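Local coordinates for acyl-[acyl-carrier-protein]--UDP-N-acetylglucosamine O-acyltransferase (Helicobacter pylori, PDB 1J2Z) that transfers a 3-hydroxyacyl chain from acyl carrier protein to UDP-N-acetylglucosamine, the first step of lipid A biosynthesis, at residues A[44-49]-A[62-67]; A[79-84]-A[102-107]; A[93-98]-A[116-121]; A[129-134]-A[147-152]. All coordinates share one frame; numbering follows the deposited sequence.

Contact 1: residues A[44-49]-A[62-67]. With SO4 (sulfate ion), chain C.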
loop_
_atom_site.group_PDB
_atom_site.type_symbol
_atom_site.label_atom_id
_atom_site.label_comp_id
_atom_site.label_asym_id
_atom_site.label_seq_id
_atom_site.Cartn_x
_atom_site.Cartn_y
_atom_site.Cartn_z
ATOM N N VAL A 44 -3.355 -19.700 -2.134
ATOM C CA VAL A 44 -3.124 -19.217 -0.781
ATOM C C VAL A 44 -1.844 -19.913 -0.306
ATOM O O VAL A 44 -1.651 -21.107 -0.554
ATOM C CB VAL A 44 -4.282 -19.582 0.181
ATOM C CG1 VAL A 44 -3.882 -19.265 1.620
ATOM C CG2 VAL A 44 -5.542 -18.803 -0.191
ATOM N N THR A 45 -0.956 -19.169 0.348
ATOM C CA THR A 45 0.274 -19.763 0.854
ATOM C C THR A 45 0.236 -19.820 2.378
ATOM O O THR A 45 0.121 -18.792 3.040
ATOM C CB THR A 45 1.518 -18.960 0.437
ATOM O OG1 THR A 45 1.661 -18.999 -0.988
ATOM C CG2 THR A 45 2.771 -19.543 1.086
ATOM N N LEU A 46 0.332 -21.028 2.924
ATOM C CA LEU A 46 0.327 -21.219 4.368
ATOM C C LEU A 46 1.611 -21.947 4.757
ATOM O O LEU A 46 1.827 -23.091 4.362
ATOM C CB LEU A 46 -0.898 -22.046 4.778
ATOM C CG LEU A 46 -2.260 -21.502 4.333
ATOM C CD1 LEU A 46 -3.373 -22.436 4.796
ATOM C CD2 LEU A 46 -2.465 -20.113 4.912
ATOM N N GLN A 47 2.466 -21.273 5.522
ATOM C CA GLN A 47 3.736 -21.841 5.963
ATOM C C GLN A 47 3.851 -21.778 7.489
ATOM O O GLN A 47 2.959 -21.279 8.173
ATOM C CB GLN A 47 4.905 -21.054 5.355
ATOM C CG GLN A 47 4.916 -20.951 3.829
ATOM C CD GLN A 47 5.308 -22.251 3.144
ATOM O OE1 GLN A 47 4.487 -23.149 2.964
ATOM N NE2 GLN A 47 6.575 -22.358 2.767
ATOM N N GLY A 48 4.966 -22.273 8.015
ATOM C CA GLY A 48 5.185 -22.244 9.452
ATOM C C GLY A 48 4.171 -23.023 10.271
ATOM O O GLY A 48 3.376 -23.794 9.733
ATOM N N HIS A 49 4.205 -22.807 11.582
ATOM C CA HIS A 49 3.311 -23.482 12.517
ATOM C C HIS A 49 2.063 -22.629 12.619
ATOM O O HIS A 49 1.897 -21.844 13.555
ATOM C CB HIS A 49 4.013 -23.607 13.871
ATOM C CG HIS A 49 5.433 -24.063 13.752
ATOM N ND1 HIS A 49 5.774 -25.323 13.310
ATOM C CD2 HIS A 49 6.601 -23.403 13.939
ATOM C CE1 HIS A 49 7.088 -25.419 13.226
ATOM N NE2 HIS A 49 7.614 -24.266 13.601
ATOM N N ALA A 62 -2.914 -14.581 -0.552
ATOM C CA ALA A 62 -2.649 -14.171 0.821
ATOM C C ALA A 62 -1.466 -15.032 1.264
ATOM O O ALA A 62 -1.316 -16.165 0.803
ATOM C CB ALA A 62 -3.855 -14.450 1.705
ATOM N N VAL A 63 -0.621 -14.501 2.138
ATOM C CA VAL A 63 0.523 -15.263 2.620
ATOM C C VAL A 63 0.488 -15.281 4.136
ATOM O O VAL A 63 0.573 -14.232 4.778
ATOM C CB VAL A 63 1.852 -14.639 2.148
ATOM C CG1 VAL A 63 3.033 -15.403 2.725
ATOM C CG2 VAL A 63 1.912 -14.660 0.628
ATOM N N LEU A 64 0.361 -16.473 4.708
ATOM C CA LEU A 64 0.301 -16.601 6.159
ATOM C C LEU A 64 1.328 -17.589 6.684
ATOM O O LEU A 64 1.459 -18.700 6.174
ATOM C CB LEU A 64 -1.088 -17.072 6.598
ATOM C CG LEU A 64 -2.348 -16.372 6.087
ATOM C CD1 LEU A 64 -3.537 -16.917 6.858
ATOM C CD2 LEU A 64 -2.251 -14.868 6.266
ATOM N N GLY A 65 2.071 -17.174 7.699
ATOM C CA GLY A 65 3.034 -18.079 8.282
ATOM C C GLY A 65 4.484 -17.964 7.877
ATOM O O GLY A 65 5.306 -18.660 8.456
ATOM N N THR A 66 4.816 -17.133 6.890
ATOM C CA THR A 66 6.220 -16.997 6.518
ATOM C C THR A 66 6.904 -16.292 7.682
ATOM O O THR A 66 6.244 -15.637 8.488
ATOM C CB THR A 66 6.419 -16.167 5.220
ATOM O OG1 THR A 66 5.742 -14.912 5.339
ATOM C CG2 THR A 66 5.890 -16.929 4.014
ATOM N N GLN A 67 8.221 -16.423 7.768
ATOM C CA GLN A 67 8.976 -15.825 8.866
ATOM C C GLN A 67 8.839 -14.316 9.011
ATOM O O GLN A 67 8.681 -13.590 8.027
ATOM C CB GLN A 67 10.458 -16.196 8.742
ATOM C CG GLN A 67 11.064 -15.916 7.382
ATOM C CD GLN A 67 12.475 -16.466 7.251
ATOM O OE1 GLN A 67 13.416 -15.949 7.854
ATOM N NE2 GLN A 67 12.625 -17.527 6.469
HETATM S S SO4 C . 9.622 -19.481 5.677
HETATM O O1 SO4 C . 8.598 -20.116 4.848
HETATM O O2 SO4 C . 9.702 -20.166 6.958
HETATM O O3 SO4 C . 10.919 -19.547 5.021
HETATM O O4 SO4 C . 9.295 -18.075 5.905
#
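Strands 45-46 and 63-64 run parallel in direct register, Thr45 beside Val63 and Leu46 beside Leu64, joined by three nearly straight backbone bonds. Thr45 donates through N to Ala62 O (3.1 Å) and accepts at O from Leu64 N (2.9 Å); Gln47 N closes the ladder on Leu64 O (2.8 Å). On the inner face Leu46 and Leu64 lie side by side, pointing the same way. Leu46 CG stands anti to the carbonyl carbon (chi1 -55°), and its CD2 branch makes the touch, reaching Leu64 CB at 3.7 Å and lying almost as near CG and CD1. Ile58 and Ile82 press on Leu64 from the other walls. On the opposite face Thr45 and Val63 pack against Phe61 of the second subunit, and Thr45 OG1 is hydrogen-bonded to Asn42 of that subunit. Beyond the strands Gly65, at a positive phi of 99°, brings its CA within 3.2 Å of Gln47 O, a CA-H...O contact. A sulfate, probably from the crystallisation liquor, is held by Gln67 N, 2.7 Å from O4, and Gln67 NE2, 3.0 Å from O3. Stacked aliphatic rungs inside and a subunit interface outside characterise the left-handed parallel beta-helix of trimeric hexapeptide-repeat acyltransferases.

Contact 2: residues A[79-84]-A[102-107]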
loop_
_atom_site.group_PDB
_atom_site.type_symbol
_atom_site.label_atom_id
_atom_site.label_comp_id
_atom_site.label_asym_id
_atom_site.label_seq_id
_atom_site.Cartn_x
_atom_site.Cartn_y
_atom_site.Cartn_z
ATOM N N GLU A 79 4.493 -19.496 16.444
ATOM C CA GLU A 79 3.245 -19.887 15.803
ATOM C C GLU A 79 2.384 -18.727 15.334
ATOM O O GLU A 79 2.569 -17.582 15.747
ATOM C CB GLU A 79 2.397 -20.716 16.771
ATOM C CG GLU A 79 3.142 -21.779 17.557
ATOM C CD GLU A 79 2.257 -22.421 18.611
ATOM O OE1 GLU A 79 1.430 -23.286 18.256
ATOM O OE2 GLU A 79 2.371 -22.042 19.791
ATOM N N LEU A 80 1.424 -19.054 14.475
ATOM C CA LEU A 80 0.452 -18.092 13.968
ATOM C C LEU A 80 -0.858 -18.818 14.237
ATOM O O LEU A 80 -1.077 -19.914 13.721
ATOM C CB LEU A 80 0.618 -17.869 12.464
ATOM C CG LEU A 80 0.045 -16.565 11.888
ATOM C CD1 LEU A 80 -0.163 -16.720 10.384
ATOM C CD2 LEU A 80 -1.263 -16.199 12.559
ATOM N N ILE A 81 -1.720 -18.223 15.053
ATOM C CA ILE A 81 -2.989 -18.856 15.392
ATOM C C ILE A 81 -4.164 -17.967 14.991
ATOM O O ILE A 81 -4.309 -16.850 15.485
ATOM C CB ILE A 81 -3.043 -19.160 16.908
ATOM C CG1 ILE A 81 -1.824 -20.006 17.298
ATOM C CG2 ILE A 81 -4.340 -19.892 17.256
ATOM C CD1 ILE A 81 -1.590 -20.117 18.790
ATOM N N ILE A 82 -4.998 -18.477 14.089
ATOM C CA ILE A 82 -6.155 -17.737 13.592
ATOM C C ILE A 82 -7.450 -18.406 14.042
ATOM O O ILE A 82 -7.583 -19.632 13.983
ATOM C CB ILE A 82 -6.110 -17.643 12.044
ATOM C CG1 ILE A 82 -4.885 -16.824 11.621
ATOM C CG2 ILE A 82 -7.375 -16.990 11.510
ATOM C CD1 ILE A 82 -4.569 -16.888 10.132
ATOM N N GLY A 83 -8.398 -17.583 14.481
ATOM C CA GLY A 83 -9.669 -18.083 14.969
ATOM C C GLY A 83 -10.690 -18.517 13.936
ATOM O O GLY A 83 -10.358 -18.827 12.790
ATOM N N GLU A 84 -11.950 -18.513 14.360
ATOM C CA GLU A 84 -13.069 -18.939 13.529
ATOM C C GLU A 84 -13.840 -17.817 12.831
ATOM O O GLU A 84 -13.873 -16.677 13.288
ATOM C CB GLU A 84 -14.050 -19.747 14.385
ATOM C CG GLU A 84 -13.448 -20.991 15.026
ATOM C CD GLU A 84 -14.450 -21.762 15.874
ATOM O OE1 GLU A 84 -15.664 -21.680 15.596
ATOM O OE2 GLU A 84 -14.019 -22.468 16.809
ATOM N N ILE A 102 5.995 -12.891 22.171
ATOM C CA ILE A 102 5.156 -13.842 22.889
ATOM C C ILE A 102 5.126 -15.185 22.165
ATOM O O ILE A 102 4.229 -16.000 22.384
ATOM C CB ILE A 102 3.706 -13.322 23.044
ATOM C CG1 ILE A 102 3.123 -12.976 21.670
ATOM C CG2 ILE A 102 3.680 -12.115 23.974
ATOM C CD1 ILE A 102 1.677 -12.487 21.727
ATOM N N LYS A 103 6.114 -15.393 21.297
ATOM C CA LYS A 103 6.253 -16.629 20.531
ATOM C C LYS A 103 5.049 -16.949 19.656
ATOM O O LYS A 103 4.862 -18.095 19.250
ATOM C CB LYS A 103 6.526 -17.810 21.472
ATOM C CG LYS A 103 7.783 -17.640 22.332
ATOM C CD LYS A 103 8.036 -18.848 23.238
ATOM C CE LYS A 103 8.348 -20.102 22.432
ATOM N NZ LYS A 103 8.580 -21.298 23.296
ATOM N N LYS A 104 4.236 -15.940 19.353
ATOM C CA LYS A 104 3.067 -16.171 18.517
ATOM C C LYS A 104 2.368 -14.891 18.075
ATOM O O LYS A 104 2.561 -13.820 18.651
ATOM C CB LYS A 104 2.053 -17.041 19.272
ATOM C CG LYS A 104 1.377 -16.308 20.430
ATOM C CD LYS A 104 0.415 -17.195 21.212
ATOM C CE LYS A 104 1.145 -18.092 22.196
ATOM N NZ LYS A 104 1.812 -17.295 23.273
ATOM N N THR A 105 1.570 -15.026 17.023
ATOM C CA THR A 105 0.752 -13.945 16.500
ATOM C C THR A 105 -0.631 -14.563 16.632
ATOM O O THR A 105 -0.857 -15.686 16.176
ATOM C CB THR A 105 1.068 -13.645 15.031
ATOM O OG1 THR A 105 2.360 -13.031 14.949
ATOM C CG2 THR A 105 0.012 -12.714 14.440
ATOM N N LEU A 106 -1.547 -13.844 17.270
ATOM C CA LEU A 106 -2.876 -14.378 17.519
ATOM C C LEU A 106 -4.005 -13.530 16.949
ATOM O O LEU A 106 -3.995 -12.309 17.061
ATOM C CB LEU A 106 -3.058 -14.536 19.034
ATOM C CG LEU A 106 -4.291 -15.239 19.602
ATOM C CD1 LEU A 106 -4.240 -16.729 19.267
ATOM C CD2 LEU A 106 -4.323 -15.043 21.116
ATOM N N ILE A 107 -4.978 -14.192 16.336
ATOM C CA ILE A 107 -6.129 -13.513 15.766
ATOM C C ILE A 107 -7.365 -14.278 16.221
ATOM O O ILE A 107 -7.412 -15.507 16.132
ATOM C CB ILE A 107 -6.053 -13.478 14.221
ATOM C CG1 ILE A 107 -4.866 -12.604 13.789
ATOM C CG2 ILE A 107 -7.359 -12.926 13.640
ATOM C CD1 ILE A 107 -4.644 -12.555 12.290
HETATM O O HOH W 1 4.084 -20.293 20.555
#
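Lys103 O is gripped by two donors, Glu79 N at 3.2 Å and a water at 2.7 Å. The same water donates to Glu79 OE2 (2.6 Å), closing a bridge from the backbone of residues 102-107 to the carboxylate of the neighbouring strand. Further along the ladder, Thr105 N to Glu79 O, Ile81 N to Thr105 O and Ile107 N to Ile81 O continue the parallel pairing, and a weak, bent bond from Gly83 N to Ile107 O ends it.

On the outward face Ile81 and Leu106 cross obliquely. Leu106 CG stands anti to the backbone N (chi1 -172°), and its CD1 branch comes over the branched base of Ile81, 3.6 Å from Ile81 CB and almost as near CG2. Lys104, on the same face, folds back at chi3 and chi4 and places NZ 2.9 Å from Ile102 O, a bond within its own segment, across the turn into the strand. On the inward face Leu80 lies alongside Thr105, with Leu80 CD2 3.7 Å from Thr105 O and 4.2 Å from Thr105 CG2, while Thr105 OG1 is hydrogen-bonded to Asn95 O.

Strands 79-82 and 104-107 are neighbours in one wall of the beta-helix, their axes 4.7 Å apart and only 5° from parallel. Strand 49-52 pairs with the other edge of 79-82, and Ile94 of strand 93-94, from an adjoining wall, packs against Leu80, Thr105 and Ile107 in the interior.

Contact 3: residues A[93-98]-A[116-121]. With SOG (octyl 1-thio-beta-D-glucopyranoside), chain B.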
loop_
_atom_site.group_PDB
_atom_site.type_symbol
_atom_site.label_atom_id
_atom_site.label_comp_id
_atom_site.label_asym_id
_atom_site.label_seq_id
_atom_site.Cartn_x
_atom_site.Cartn_y
_atom_site.Cartn_z
ATOM N N MET A 93 -0.562 -10.374 4.461
ATOM C CA MET A 93 0.676 -11.043 4.839
ATOM C C MET A 93 0.719 -11.030 6.357
ATOM O O MET A 93 0.732 -9.967 6.974
ATOM C CB MET A 93 1.870 -10.292 4.251
ATOM C CG MET A 93 3.146 -11.117 4.124
ATOM S SD MET A 93 4.126 -11.119 5.614
ATOM C CE MET A 93 5.179 -9.678 5.342
ATOM N N ILE A 94 0.723 -12.217 6.953
ATOM C CA ILE A 94 0.716 -12.349 8.403
ATOM C C ILE A 94 1.831 -13.275 8.871
ATOM O O ILE A 94 1.932 -14.415 8.420
ATOM C CB ILE A 94 -0.638 -12.908 8.882
ATOM C CG1 ILE A 94 -1.773 -12.010 8.378
ATOM C CG2 ILE A 94 -0.670 -12.980 10.404
ATOM C CD1 ILE A 94 -3.154 -12.512 8.733
ATOM N N ASN A 95 2.661 -12.779 9.782
ATOM C CA ASN A 95 3.776 -13.558 10.302
ATOM C C ASN A 95 3.526 -14.068 11.712
ATOM O O ASN A 95 2.710 -13.510 12.447
ATOM C CB ASN A 95 5.044 -12.700 10.316
ATOM C CG ASN A 95 5.369 -12.127 8.955
ATOM O OD1 ASN A 95 5.513 -12.863 7.979
ATOM N ND2 ASN A 95 5.485 -10.809 8.882
ATOM N N PRO A 96 4.219 -15.151 12.098
ATOM C CA PRO A 96 4.085 -15.736 13.434
ATOM C C PRO A 96 4.941 -14.916 14.397
ATOM O O PRO A 96 5.638 -13.987 13.971
ATOM C CB PRO A 96 4.597 -17.165 13.241
ATOM C CG PRO A 96 5.616 -17.010 12.156
ATOM C CD PRO A 96 4.940 -16.066 11.195
ATOM N N GLY A 97 4.892 -15.252 15.682
ATOM C CA GLY A 97 5.643 -14.498 16.673
ATOM C C GLY A 97 7.134 -14.762 16.730
ATOM O O GLY A 97 7.689 -15.382 15.832
ATOM N N THR A 98 7.775 -14.265 17.789
ATOM C CA THR A 98 9.211 -14.437 18.003
ATOM C C THR A 98 9.479 -14.792 19.465
ATOM O O THR A 98 8.616 -14.624 20.333
ATOM C CB THR A 98 10.008 -13.145 17.697
ATOM O OG1 THR A 98 9.558 -12.095 18.558
ATOM C CG2 THR A 98 9.831 -12.723 16.247
ATOM N N TYR A 116 -4.237 -6.362 1.156
ATOM C CA TYR A 116 -2.955 -5.730 1.443
ATOM C C TYR A 116 -2.692 -5.451 2.924
ATOM O O TYR A 116 -1.811 -4.657 3.255
ATOM C CB TYR A 116 -2.809 -4.419 0.653
ATOM C CG TYR A 116 -3.313 -4.479 -0.778
ATOM C CD1 TYR A 116 -4.614 -4.093 -1.087
ATOM C CD2 TYR A 116 -2.484 -4.902 -1.822
ATOM C CE1 TYR A 116 -5.086 -4.120 -2.388
ATOM C CE2 TYR A 116 -2.951 -4.933 -3.145
ATOM C CZ TYR A 116 -4.260 -4.538 -3.414
ATOM O OH TYR A 116 -4.762 -4.564 -4.692
ATOM N N VAL A 117 -3.452 -6.085 3.813
ATOM C CA VAL A 117 -3.250 -5.883 5.248
ATOM C C VAL A 117 -2.064 -6.714 5.745
ATOM O O VAL A 117 -1.957 -7.899 5.441
ATOM C CB VAL A 117 -4.506 -6.289 6.069
ATOM C CG1 VAL A 117 -4.146 -6.425 7.551
ATOM C CG2 VAL A 117 -5.603 -5.243 5.901
ATOM N N HIS A 118 -1.161 -6.088 6.491
ATOM C CA HIS A 118 -0.027 -6.824 7.037
ATOM C C HIS A 118 -0.079 -6.857 8.558
ATOM O O HIS A 118 -0.209 -5.819 9.205
ATOM C CB HIS A 118 1.311 -6.211 6.620
ATOM C CG HIS A 118 2.485 -6.813 7.334
ATOM N ND1 HIS A 118 3.335 -6.074 8.126
ATOM C CD2 HIS A 118 2.914 -8.094 7.416
ATOM C CE1 HIS A 118 4.238 -6.874 8.668
ATOM N NE2 HIS A 118 4.003 -8.105 8.253
ATOM N N VAL A 119 0.020 -8.054 9.122
ATOM C CA VAL A 119 0.024 -8.212 10.570
ATOM C C VAL A 119 1.402 -8.744 10.943
ATOM O O VAL A 119 1.754 -9.871 10.605
ATOM C CB VAL A 119 -1.062 -9.194 11.037
ATOM C CG1 VAL A 119 -0.985 -9.374 12.559
ATOM C CG2 VAL A 119 -2.424 -8.665 10.640
ATOM N N ALA A 120 2.189 -7.917 11.623
ATOM C CA ALA A 120 3.544 -8.302 12.008
ATOM C C ALA A 120 3.610 -9.309 13.152
ATOM O O ALA A 120 2.615 -9.594 13.826
ATOM C CB ALA A 120 4.363 -7.053 12.366
ATOM N N HIS A 121 4.809 -9.839 13.362
ATOM C CA HIS A 121 5.053 -10.816 14.407
ATOM C C HIS A 121 4.606 -10.332 15.780
ATOM O O HIS A 121 4.676 -9.137 16.092
ATOM C CB HIS A 121 6.545 -11.148 14.476
ATOM C CG HIS A 121 7.401 -9.988 14.881
ATOM N ND1 HIS A 121 7.958 -9.116 13.972
ATOM C CD2 HIS A 121 7.780 -9.549 16.105
ATOM C CE1 HIS A 121 8.645 -8.191 14.618
ATOM N NE2 HIS A 121 8.552 -8.430 15.914
HETATM C C1 SOG B . 8.693 -3.894 12.463
HETATM C C2 SOG B . 8.906 -5.413 12.679
HETATM C C3 SOG B . 8.790 -6.142 11.333
HETATM C C4 SOG B . 7.392 -5.872 10.766
HETATM C C5 SOG B . 7.212 -4.345 10.569
HETATM C C6 SOG B . 5.825 -4.029 10.028
HETATM C "C1'" SOG B . 9.353 -1.888 13.605
HETATM C "C2'" SOG B . 8.334 -0.891 14.121
HETATM C "C3'" SOG B . 9.014 0.311 14.750
HETATM C "C4'" SOG B . 7.998 1.315 15.274
HETATM C "C5'" SOG B . 8.688 2.517 15.905
HETATM C "C6'" SOG B . 7.678 3.575 16.300
HETATM C "C7'" SOG B . 8.349 4.776 16.926
HETATM C "C8'" SOG B . 7.319 5.813 17.307
HETATM S S1 SOG B . 8.777 -3.196 13.715
HETATM O O2 SOG B . 10.187 -5.650 13.249
HETATM O O3 SOG B . 8.972 -7.531 11.520
HETATM O O4 SOG B . 7.238 -6.540 9.526
HETATM O O5 SOG B . 7.390 -3.675 11.849
HETATM O O6 SOG B . 5.815 -4.155 8.619
#
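His118 and Met93 touch beside a bound octyl thioglucoside, on adjacent coils of the left-handed beta-helix. The two side chains point the same way; Met93, bent at chi2 and chi3, brings CE to 3.5 Å from both His118 CD2 and NE2, while its sulfur stands obliquely to the ring. The sugar lies at the imidazole edge, O4 being 3.1 Å from His118 CE1. His121 donates a weak hydrogen bond from ND1 to the sugar O3. Its CG lies between the backbone N and the carbonyl carbon (chi1 65°), and Thr98 CG2 approaches the ring obliquely, 3.8 Å from His121 CD2. Thr98 is itself fixed by a hydrogen bond from OG1 to Asp122, and the His140 ring meets that of His121 edge-to-face. His121 and His140 probably bind substrate, consistent with the detergent sugar occupying part of that site.

Behind this shell the strands 93-94 and 118-119 pair in parallel through Met93 N to Val117 O, Val119 N to Met93 O and Asn95 N to Val119 O. On the opposite face of the sheet, toward the interior, Ile94 and Val119 lie side by side, with Ile94 CG2 3.9 Å from Val119 CB.

Contact 4: residues A[129-134]-A[147-152]. With SOG (octyl 1-thio-beta-D-glucopyranoside), chain D.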
loop_
_atom_site.group_PDB
_atom_site.type_symbol
_atom_site.label_atom_id
_atom_site.label_comp_id
_atom_site.label_asym_id
_atom_site.label_seq_id
_atom_site.Cartn_x
_atom_site.Cartn_y
_atom_site.Cartn_z
ATOM N N CYS A 129 -13.330 -7.534 14.656
ATOM C CA CYS A 129 -12.553 -6.388 14.195
ATOM C C CYS A 129 -12.572 -6.256 12.681
ATOM O O CYS A 129 -12.840 -7.219 11.959
ATOM C CB CYS A 129 -11.097 -6.508 14.648
ATOM S SG CYS A 129 -10.828 -6.336 16.423
ATOM N N ILE A 130 -12.274 -5.054 12.205
ATOM C CA ILE A 130 -12.216 -4.800 10.779
ATOM C C ILE A 130 -10.996 -3.937 10.473
ATOM O O ILE A 130 -10.867 -2.824 10.986
ATOM C CB ILE A 130 -13.485 -4.075 10.273
ATOM C CG1 ILE A 130 -14.702 -4.993 10.410
ATOM C CG2 ILE A 130 -13.300 -3.669 8.818
ATOM C CD1 ILE A 130 -16.015 -4.318 10.054
ATOM N N LEU A 131 -10.088 -4.471 9.661
ATOM C CA LEU A 131 -8.897 -3.735 9.261
ATOM C C LEU A 131 -9.043 -3.519 7.763
ATOM O O LEU A 131 -9.060 -4.482 6.994
ATOM C CB LEU A 131 -7.617 -4.534 9.552
ATOM C CG LEU A 131 -7.354 -5.119 10.949
ATOM C CD1 LEU A 131 -5.859 -5.390 11.103
ATOM C CD2 LEU A 131 -7.804 -4.166 12.025
ATOM N N ALA A 132 -9.169 -2.257 7.359
ATOM C CA ALA A 132 -9.337 -1.896 5.951
ATOM C C ALA A 132 -8.075 -2.041 5.107
ATOM O O ALA A 132 -6.993 -2.322 5.628
ATOM C CB ALA A 132 -9.861 -0.467 5.841
ATOM N N ASN A 133 -8.227 -1.824 3.801
ATOM C CA ASN A 133 -7.125 -1.935 2.847
ATOM C C ASN A 133 -5.809 -1.332 3.316
ATOM O O ASN A 133 -5.771 -0.201 3.805
ATOM C CB ASN A 133 -7.481 -1.269 1.502
ATOM C CG ASN A 133 -8.465 -2.083 0.672
ATOM O OD1 ASN A 133 -8.307 -2.217 -0.544
ATOM N ND2 ASN A 133 -9.488 -2.611 1.316
ATOM N N GLY A 134 -4.739 -2.104 3.149
ATOM C CA GLY A 134 -3.405 -1.639 3.482
ATOM C C GLY A 134 -3.037 -1.316 4.914
ATOM O O GLY A 134 -1.989 -0.711 5.138
ATOM N N VAL A 147 -12.818 -3.496 17.097
ATOM C CA VAL A 147 -11.994 -2.371 16.689
ATOM C C VAL A 147 -12.017 -2.244 15.171
ATOM O O VAL A 147 -11.902 -3.240 14.447
ATOM C CB VAL A 147 -10.530 -2.542 17.156
ATOM C CG1 VAL A 147 -9.641 -1.460 16.530
ATOM C CG2 VAL A 147 -10.460 -2.454 18.672
ATOM N N ASN A 148 -12.196 -1.016 14.695
ATOM C CA ASN A 148 -12.195 -0.747 13.263
ATOM C C ASN A 148 -11.014 0.156 12.955
ATOM O O ASN A 148 -10.821 1.174 13.616
ATOM C CB ASN A 148 -13.489 -0.054 12.822
ATOM C CG ASN A 148 -14.668 -1.004 12.758
ATOM O OD1 ASN A 148 -15.691 -0.698 12.153
ATOM N ND2 ASN A 148 -14.532 -2.160 13.391
ATOM N N ILE A 149 -10.211 -0.228 11.970
ATOM C CA ILE A 149 -9.065 0.577 11.587
ATOM C C ILE A 149 -9.193 0.902 10.102
ATOM O O ILE A 149 -9.231 -0.001 9.262
ATOM C CB ILE A 149 -7.736 -0.166 11.838
ATOM C CG1 ILE A 149 -7.671 -0.646 13.293
ATOM C CG2 ILE A 149 -6.563 0.765 11.533
ATOM C CD1 ILE A 149 -6.392 -1.383 13.649
ATOM N N GLY A 150 -9.269 2.194 9.795
ATOM C CA GLY A 150 -9.407 2.643 8.420
ATOM C C GLY A 150 -8.221 2.350 7.521
ATOM O O GLY A 150 -7.089 2.206 7.983
ATOM N N GLY A 151 -8.489 2.294 6.220
ATOM C CA GLY A 151 -7.457 1.990 5.249
ATOM C C GLY A 151 -6.188 2.821 5.273
ATOM O O GLY A 151 -6.199 4.009 5.600
ATOM N N LEU A 152 -5.086 2.164 4.926
ATOM C CA LEU A 152 -3.774 2.797 4.846
ATOM C C LEU A 152 -3.256 3.373 6.163
ATOM O O LEU A 152 -2.444 4.299 6.161
ATOM C CB LEU A 152 -3.797 3.893 3.770
ATOM C CG LEU A 152 -4.375 3.465 2.412
ATOM C CD1 LEU A 152 -4.317 4.626 1.437
ATOM C CD2 LEU A 152 -3.595 2.280 1.866
HETATM C C1 SOG D . -15.631 0.281 1.281
HETATM C C2 SOG D . -16.382 -0.844 0.527
HETATM C C3 SOG D . -15.460 -2.063 0.376
HETATM C C4 SOG D . -14.220 -1.625 -0.411
HETATM C C5 SOG D . -13.499 -0.496 0.370
HETATM C C6 SOG D . -12.271 -0.014 -0.389
HETATM C "C1'" SOG D . -16.264 2.159 2.636
HETATM C "C2'" SOG D . -15.865 3.576 2.273
HETATM C "C3'" SOG D . -16.341 4.564 3.322
HETATM C "C4'" SOG D . -15.948 5.989 2.964
HETATM C "C5'" SOG D . -16.431 6.975 4.019
HETATM C "C6'" SOG D . -15.919 8.371 3.730
HETATM C "C7'" SOG D . -16.389 9.361 4.771
HETATM C "C8'" SOG D . -15.863 10.742 4.458
HETATM S S1 SOG D . -16.470 1.438 1.415
HETATM O O2 SOG D . -17.557 -1.211 1.240
HETATM O O3 SOG D . -16.132 -3.092 -0.322
HETATM O O4 SOG D . -13.346 -2.727 -0.585
HETATM O O5 SOG D . -14.417 0.619 0.552
HETATM O O6 SOG D . -11.164 -0.845 -0.098
#
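Four backbone hydrogen bonds link residues 129-134 to 147-152. Ile130 bonds to the residues on either side of Asn148, its N to Val147 O and its O to Ile149 N, each at 2.9 Å, and Ala132 N bonds to Ile149 O. Past the strands both chains turn, and Leu152 N reaches Asn133 O at 2.7 Å, carrying the pairing through the corner.

Among the side-chain polar contacts, Val147 O takes a second donor: Asn148 ND2, 3.0 Å away, comes from above the carbonyl plane while the oxygen stays close to the plane of the amide. Asn148 CG stands anti to the carbonyl carbon (chi1 -75°), and the amide leans toward the neighbouring strand, with ND2 3.8 Å from Ile130 CB and the two side chains running alongside on the outer face. Asn133 instead leads away from the adjacent segment; its ND2 is hydrogen-bonded to Gln69 of the third subunit, and O6 of a second octyl thioglucoside lies close to it.

The main apolar pair is on the inner face. Leu131 and Ile149 lie side by side, with Leu131 CD2 3.5 Å from Ile149 CD1 and nearly as close to CG1, and Ile143 from another wall adds to this layer. At the corner Ala132 CB rests against the backbone of the next coil, 3.1 Å from Gly151 N. Gly134, at positive phi, forms the corner beside Leu152.

Short parallel strands, each pointing an aliphatic side chain inward, and tight corners between them are the signature of the left-handed beta-helix built from hexapeptide repeats.

How the contacts relate
All four contacts join successive coils of one beta-helix, but on different walls. Contacts 1 and 3 belong to the same sheet, where a probable hydrogen bond from Gly65 N to Ile94 O ties them; contact 2 lies on a second wall and contact 4 on the third. Contacts 1 and 3 are buried, and both touch the second subunit. Contact 2, only partly buried, alone meets no other subunit; contact 4 is partly buried yet touches both others. Chemistry follows place: histidines line a sugar pocket in contact 3, water and charged groups fringe contact 2, and contact 4 is apolar inside and polar at its outer face, away from the annotated sites of its own chain, though Asn133 reaches Gln69 of the third subunit.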